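Local coordinates for protein CT398 (Chlamydia trachomatis, PDB 4ILO) that is of unknown function but joins a long coiled-coil hairpin to a zinc ribbon and may bind DNA or RNA, at residues H206-R218 with V224-Q236. Residues are numbered along the deposited sequence; the frame is centred on the assembly and turned at random.
With ZN (zinc ion), chain C; EDO (1,2-ethanediol), chain D.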
loop_
_atom_site.group_PDB
_atom_site.type_symbol
_atom_site.label_atom_id
_atom_site.label_comp_id
_atom_site.label_asym_id
_atom_site.label_seq_id
_atom_site.Cartn_x
_atom_site.Cartn_y
_atom_site.Cartn_z
ATOM N N HIS A 206 -25.899 -27.876 2.554
ATOM C CA HIS A 206 -26.069 -28.930 3.566
ATOM C C HIS A 206 -27.496 -29.051 4.088
ATOM O O HIS A 206 -27.732 -29.666 5.123
ATOM C CB HIS A 206 -25.040 -28.866 4.708
ATOM C CG HIS A 206 -23.649 -29.212 4.275
ATOM N ND1 HIS A 206 -23.340 -29.577 2.979
ATOM C CD2 HIS A 206 -22.483 -29.247 4.958
ATOM C CE1 HIS A 206 -22.043 -29.816 2.885
ATOM N NE2 HIS A 206 -21.504 -29.631 4.074
ATOM N N ILE A 207 -28.463 -28.532 3.386
ATOM C CA ILE A 207 -29.852 -28.685 3.796
ATOM C C ILE A 207 -30.443 -29.917 3.089
ATOM O O ILE A 207 -30.236 -30.123 1.881
ATOM C CB ILE A 207 -30.630 -27.374 3.543
ATOM C CG1 ILE A 207 -29.999 -26.252 4.424
ATOM C CG2 ILE A 207 -32.137 -27.534 3.813
ATOM C CD1 ILE A 207 -30.725 -24.892 4.405
ATOM N N ALA A 208 -31.108 -30.783 3.862
ATOM C CA ALA A 208 -31.637 -32.039 3.325
ATOM C C ALA A 208 -32.773 -31.805 2.325
ATOM O O ALA A 208 -33.613 -30.910 2.487
ATOM C CB ALA A 208 -32.157 -32.925 4.459
ATOM N N LEU A 209 -32.805 -32.621 1.282
ATOM C CA LEU A 209 -33.910 -32.549 0.341
ATOM C C LEU A 209 -35.083 -33.361 0.866
ATOM O O LEU A 209 -34.909 -34.378 1.557
ATOM C CB LEU A 209 -33.502 -33.137 -0.996
ATOM C CG LEU A 209 -32.469 -32.434 -1.866
ATOM C CD1 LEU A 209 -31.053 -32.258 -1.192
ATOM C CD2 LEU A 209 -32.373 -33.294 -3.099
ATOM N N THR A 210 -36.287 -32.900 0.549
ATOM C CA THR A 210 -37.437 -33.767 0.743
ATOM C C THR A 210 -37.289 -34.980 -0.184
ATOM O O THR A 210 -36.690 -34.885 -1.262
ATOM C CB THR A 210 -38.743 -33.024 0.426
ATOM O OG1 THR A 210 -38.830 -32.799 -0.980
ATOM C CG2 THR A 210 -38.836 -31.674 1.178
ATOM N N PRO A 211 -37.809 -36.141 0.216
ATOM C CA PRO A 211 -37.727 -37.317 -0.683
ATOM C C PRO A 211 -38.326 -37.073 -2.062
ATOM O O PRO A 211 -37.813 -37.571 -3.074
ATOM C CB PRO A 211 -38.474 -38.406 0.095
ATOM C CG PRO A 211 -39.382 -37.644 1.036
ATOM C CD PRO A 211 -38.625 -36.398 1.415
ATOM N N GLN A 212 -39.406 -36.306 -2.137
ATOM C CA GLN A 212 -39.954 -35.954 -3.438
ATOM C C GLN A 212 -38.913 -35.249 -4.305
ATOM O O GLN A 212 -38.771 -35.558 -5.500
ATOM C CB GLN A 212 -41.159 -35.048 -3.234
ATOM C CG GLN A 212 -41.340 -34.110 -4.394
ATOM C CD GLN A 212 -42.705 -33.471 -4.417
ATOM O OE1 GLN A 212 -42.997 -32.568 -3.620
ATOM N NE2 GLN A 212 -43.560 -33.944 -5.334
ATOM N N HIS A 213 -38.170 -34.293 -3.709
ATOM C CA HIS A 213 -37.198 -33.514 -4.465
ATOM C C HIS A 213 -36.043 -34.394 -4.924
ATOM O O HIS A 213 -35.548 -34.249 -6.048
ATOM C CB HIS A 213 -36.707 -32.328 -3.625
ATOM C CG HIS A 213 -36.256 -31.163 -4.447
ATOM N ND1 HIS A 213 -37.125 -30.408 -5.208
ATOM C CD2 HIS A 213 -35.021 -30.655 -4.672
ATOM C CE1 HIS A 213 -36.451 -29.468 -5.846
ATOM N NE2 HIS A 213 -35.170 -29.596 -5.538
ATOM N N GLU A 214 -35.610 -35.324 -4.081
ATOM C CA GLU A 214 -34.602 -36.280 -4.518
ATOM C C GLU A 214 -35.107 -37.096 -5.710
ATOM O O GLU A 214 -34.389 -37.262 -6.706
ATOM C CB GLU A 214 -34.202 -37.186 -3.354
ATOM C CG GLU A 214 -33.277 -38.296 -3.782
ATOM C CD GLU A 214 -32.652 -39.044 -2.606
ATOM O OE1 GLU A 214 -33.066 -38.828 -1.428
ATOM O OE2 GLU A 214 -31.742 -39.855 -2.885
ATOM N N ASN A 215 -36.348 -37.593 -5.639
ATOM C CA ASN A 215 -36.935 -38.266 -6.792
ATOM C C ASN A 215 -36.771 -37.425 -8.053
ATOM O O ASN A 215 -36.304 -37.919 -9.088
ATOM C CB ASN A 215 -38.406 -38.611 -6.531
ATOM C CG ASN A 215 -38.567 -39.771 -5.535
ATOM O OD1 ASN A 215 -37.704 -40.651 -5.448
ATOM N ND2 ASN A 215 -39.668 -39.770 -4.777
ATOM N N LEU A 216 -37.117 -36.132 -7.972
ATOM C CA LEU A 216 -36.996 -35.261 -9.138
ATOM C C LEU A 216 -35.568 -35.225 -9.668
ATOM O O LEU A 216 -35.358 -35.252 -10.885
ATOM C CB LEU A 216 -37.448 -33.838 -8.794
ATOM C CG LEU A 216 -38.932 -33.584 -8.499
ATOM C CD1 LEU A 216 -39.114 -32.126 -8.067
ATOM C CD2 LEU A 216 -39.764 -33.891 -9.720
ATOM N N VAL A 217 -34.569 -35.122 -8.773
ATOM C CA VAL A 217 -33.185 -35.012 -9.236
ATOM C C VAL A 217 -32.758 -36.291 -9.945
ATOM O O VAL A 217 -32.094 -36.251 -10.986
ATOM C CB VAL A 217 -32.230 -34.671 -8.069
ATOM C CG1 VAL A 217 -30.805 -34.637 -8.567
ATOM C CG2 VAL A 217 -32.628 -33.345 -7.405
ATOM N N ARG A 218 -33.092 -37.440 -9.371
ATOM C CA ARG A 218 -32.721 -38.712 -9.985
ATOM C C ARG A 218 -33.258 -38.875 -11.411
ATOM O O ARG A 218 -32.617 -39.550 -12.239
ATOM C CB ARG A 218 -33.230 -39.858 -9.120
ATOM C CG ARG A 218 -32.459 -39.952 -7.826
ATOM C CD ARG A 218 -32.006 -41.357 -7.611
ATOM N NE ARG A 218 -32.028 -41.722 -6.209
ATOM C CZ ARG A 218 -31.710 -42.931 -5.768
ATOM N NH1 ARG A 218 -31.364 -43.895 -6.628
ATOM N NH2 ARG A 218 -31.744 -43.174 -4.466
ATOM N N VAL A 224 -32.876 -29.384 -11.924
ATOM C CA VAL A 224 -33.475 -29.300 -10.598
ATOM C C VAL A 224 -32.524 -28.526 -9.684
ATOM O O VAL A 224 -31.327 -28.828 -9.631
ATOM C CB VAL A 224 -33.751 -30.695 -10.011
ATOM C CG1 VAL A 224 -34.375 -30.570 -8.627
ATOM C CG2 VAL A 224 -34.694 -31.527 -10.972
ATOM N N PHE A 225 -33.084 -27.578 -8.923
ATOM C CA PHE A 225 -32.347 -26.638 -8.089
ATOM C C PHE A 225 -32.665 -26.887 -6.623
ATOM O O PHE A 225 -33.791 -27.273 -6.276
ATOM C CB PHE A 225 -32.784 -25.216 -8.425
ATOM C CG PHE A 225 -32.736 -24.925 -9.869
ATOM C CD1 PHE A 225 -31.521 -24.686 -10.487
ATOM C CD2 PHE A 225 -33.904 -24.945 -10.633
ATOM C CE1 PHE A 225 -31.471 -24.408 -11.843
ATOM C CE2 PHE A 225 -33.874 -24.696 -12.009
ATOM C CZ PHE A 225 -32.660 -24.429 -12.620
ATOM N N CYS A 226 -31.660 -26.671 -5.765
ATOM C CA CYS A 226 -31.868 -26.754 -4.328
ATOM C C CYS A 226 -32.937 -25.747 -3.912
ATOM O O CYS A 226 -32.874 -24.561 -4.281
ATOM C CB CYS A 226 -30.554 -26.429 -3.584
ATOM S SG CYS A 226 -30.708 -26.541 -1.776
ATOM N N GLU A 227 -33.910 -26.224 -3.127
ATOM C CA GLU A 227 -35.016 -25.391 -2.667
ATOM C C GLU A 227 -34.567 -24.317 -1.677
ATOM O O GLU A 227 -35.334 -23.377 -1.417
ATOM C CB GLU A 227 -36.096 -26.271 -2.041
ATOM C CG GLU A 227 -36.825 -27.156 -3.057
ATOM C CD GLU A 227 -38.098 -27.750 -2.488
ATOM O OE1 GLU A 227 -39.158 -27.118 -2.669
ATOM O OE2 GLU A 227 -38.038 -28.829 -1.849
ATOM N N HIS A 228 -33.343 -24.407 -1.153
ATOM C CA HIS A 228 -32.848 -23.427 -0.179
ATOM C C HIS A 228 -31.746 -22.523 -0.695
ATOM O O HIS A 228 -31.780 -21.318 -0.432
ATOM C CB HIS A 228 -32.424 -24.153 1.101
ATOM C CG HIS A 228 -33.503 -25.073 1.595
ATOM N ND1 HIS A 228 -34.424 -24.701 2.552
ATOM C CD2 HIS A 228 -33.871 -26.310 1.184
ATOM C CE1 HIS A 228 -35.283 -25.685 2.744
ATOM N NE2 HIS A 228 -34.966 -26.677 1.931
ATOM N N CYS A 229 -30.774 -23.039 -1.445
ATOM C CA CYS A 229 -29.706 -22.183 -1.936
ATOM C C CYS A 229 -29.788 -21.905 -3.425
ATOM O O CYS A 229 -29.046 -21.057 -3.911
ATOM C CB CYS A 229 -28.323 -22.764 -1.590
ATOM S SG CYS A 229 -27.784 -24.247 -2.557
ATOM N N SER A 230 -30.641 -22.607 -4.166
ATOM C CA SER A 230 -30.878 -22.391 -5.607
ATOM C C SER A 230 -29.775 -22.967 -6.501
ATOM O O SER A 230 -29.887 -22.824 -7.756
ATOM C CB SER A 230 -31.062 -20.907 -5.992
ATOM O OG SER A 230 -32.216 -20.335 -5.382
ATOM N N ARG A 231 -28.736 -23.592 -5.950
ATOM C CA ARG A 231 -27.755 -24.268 -6.776
ATOM C C ARG A 231 -28.402 -25.402 -7.576
ATOM O O ARG A 231 -29.438 -25.948 -7.192
ATOM C CB ARG A 231 -26.668 -24.871 -5.901
ATOM C CG ARG A 231 -25.793 -23.811 -5.185
ATOM C CD ARG A 231 -24.666 -24.494 -4.448
ATOM N NE ARG A 231 -23.610 -23.556 -4.052
ATOM C CZ ARG A 231 -23.678 -22.767 -2.987
ATOM N NH1 ARG A 231 -24.756 -22.764 -2.219
ATOM N NH2 ARG A 231 -22.661 -21.956 -2.703
ATOM N N ILE A 232 -27.748 -25.774 -8.680
ATOM C CA ILE A 232 -28.178 -26.915 -9.507
ATOM C C ILE A 232 -27.736 -28.214 -8.838
ATOM O O ILE A 232 -26.550 -28.390 -8.538
ATOM C CB ILE A 232 -27.562 -26.815 -10.914
ATOM C CG1 ILE A 232 -28.124 -25.603 -11.651
ATOM C CG2 ILE A 232 -27.794 -28.125 -11.700
ATOM C CD1 ILE A 232 -27.225 -25.068 -12.740
ATOM N N LEU A 233 -28.678 -29.139 -8.629
ATOM C CA LEU A 233 -28.375 -30.422 -8.003
ATOM C C LEU A 233 -28.348 -31.532 -9.056
ATOM O O LEU A 233 -29.111 -31.523 -10.035
ATOM C CB LEU A 233 -29.438 -30.792 -6.957
ATOM C CG LEU A 233 -29.573 -30.056 -5.619
ATOM C CD1 LEU A 233 -30.877 -30.420 -4.949
ATOM C CD2 LEU A 233 -28.385 -30.392 -4.657
ATOM N N TYR A 234 -27.493 -32.525 -8.821
ATOM C CA TYR A 234 -27.401 -33.659 -9.724
ATOM C C TYR A 234 -27.056 -34.899 -8.911
ATOM O O TYR A 234 -26.663 -34.817 -7.746
ATOM C CB TYR A 234 -26.380 -33.420 -10.840
ATOM C CG TYR A 234 -24.931 -33.526 -10.375
ATOM C CD1 TYR A 234 -24.248 -32.404 -9.898
ATOM C CD2 TYR A 234 -24.239 -34.742 -10.425
ATOM C CE1 TYR A 234 -22.905 -32.469 -9.474
ATOM C CE2 TYR A 234 -22.878 -34.823 -10.007
ATOM C CZ TYR A 234 -22.228 -33.683 -9.528
ATOM O OH TYR A 234 -20.920 -33.739 -9.106
ATOM N N TRP A 235 -27.208 -36.053 -9.549
ATOM C CA TRP A 235 -27.088 -37.354 -8.907
ATOM C C TRP A 235 -25.820 -38.045 -9.399
ATOM O O TRP A 235 -25.642 -38.216 -10.614
ATOM C CB TRP A 235 -28.306 -38.193 -9.280
ATOM C CG TRP A 235 -28.304 -39.553 -8.688
ATOM C CD1 TRP A 235 -28.112 -40.742 -9.343
ATOM C CD2 TRP A 235 -28.513 -39.876 -7.316
ATOM N NE1 TRP A 235 -28.180 -41.783 -8.452
ATOM C CE2 TRP A 235 -28.429 -41.281 -7.201
ATOM C CE3 TRP A 235 -28.756 -39.112 -6.164
ATOM C CZ2 TRP A 235 -28.576 -41.941 -5.980
ATOM C CZ3 TRP A 235 -28.904 -39.768 -4.946
ATOM C CH2 TRP A 235 -28.811 -41.170 -4.866
ATOM N N GLN A 236 -24.962 -38.453 -8.449
ATOM C CA GLN A 236 -23.649 -39.111 -8.684
ATOM C C GLN A 236 -22.525 -38.076 -8.765
ATOM O O GLN A 236 -21.360 -38.379 -8.480
ATOM C CB GLN A 236 -23.612 -39.997 -9.939
ATOM C CG GLN A 236 -24.216 -41.380 -9.805
ATOM C CD GLN A 236 -23.688 -42.320 -10.882
ATOM O OE1 GLN A 236 -22.868 -41.918 -11.709
ATOM N NE2 GLN A 236 -24.136 -43.576 -10.868
HETATM ZN ZN ZN C . -28.513 -25.989 -1.254
HETATM C C1 EDO D . -31.106 -33.084 -12.293
HETATM O O1 EDO D . -30.454 -34.321 -12.603
HETATM C C2 EDO D . -30.256 -31.972 -12.883
HETATM O O2 EDO D . -30.621 -30.769 -12.207
HETATM O O HOH W 1 -35.723 -29.429 1.774
HETATM O O HOH W 2 -36.174 -30.127 -0.799
#
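His213, on the first turn of helix 211-218, makes the one direct hydrogen bond between the segments: its NE2 donates to Phe225 O at 2.8 Å, reaching the oxygen from above the carbonyl plane. With CG anti to the backbone N (chi1 -153°), the ring swings off the helix toward strand 224-225, and Glu227 CG lies over one of its faces in a CH-pi contact. Two waters add indirect links, one joining Ala208 O to His228 NE2, the other accepting from Thr210 N and donating to Glu227 OE2. Thr210 itself is the N-cap, its OG1 taking the amide of His213.

Ring faces are covered at both ends. Ile207 CG2 sits over the centre of the His228 ring in a CH-pi contact, 3.4 Å from its centroid. At the far end the Arg218 guanidinium lies flat on Trp235, planes 13° apart and centres 3.9 Å apart, while Arg218 CD covers the six-membered ring. Glu214, salt-bridged to Arg200 and, only at long range, to Arg218 NH2, lies beside this stack.

Between them the packing is aliphatic. Val217 CG2 presses on Val224 CG1 at 3.5 Å, a tight fit, and Leu209 CD2 meets Leu233 CD1 tip to tip at 3.7 Å. A 1,2-ethanediol, probably from the crystallisation liquor, hydrogen-bonds to the backbone: O1 donates to Val217 O, and O2 accepts from Val224 N and donates to Leu233 O.

Cys226 and Cys229 each hold zinc through SG at 2.3 Å; His228 N and Cys229 N donate to Cys226 SG. Cys202 and Cys205 complete the site. The short helix packs against the 224-234 hairpin, whose turn carries the second CxxC knuckle of a C4-type zinc ribbon.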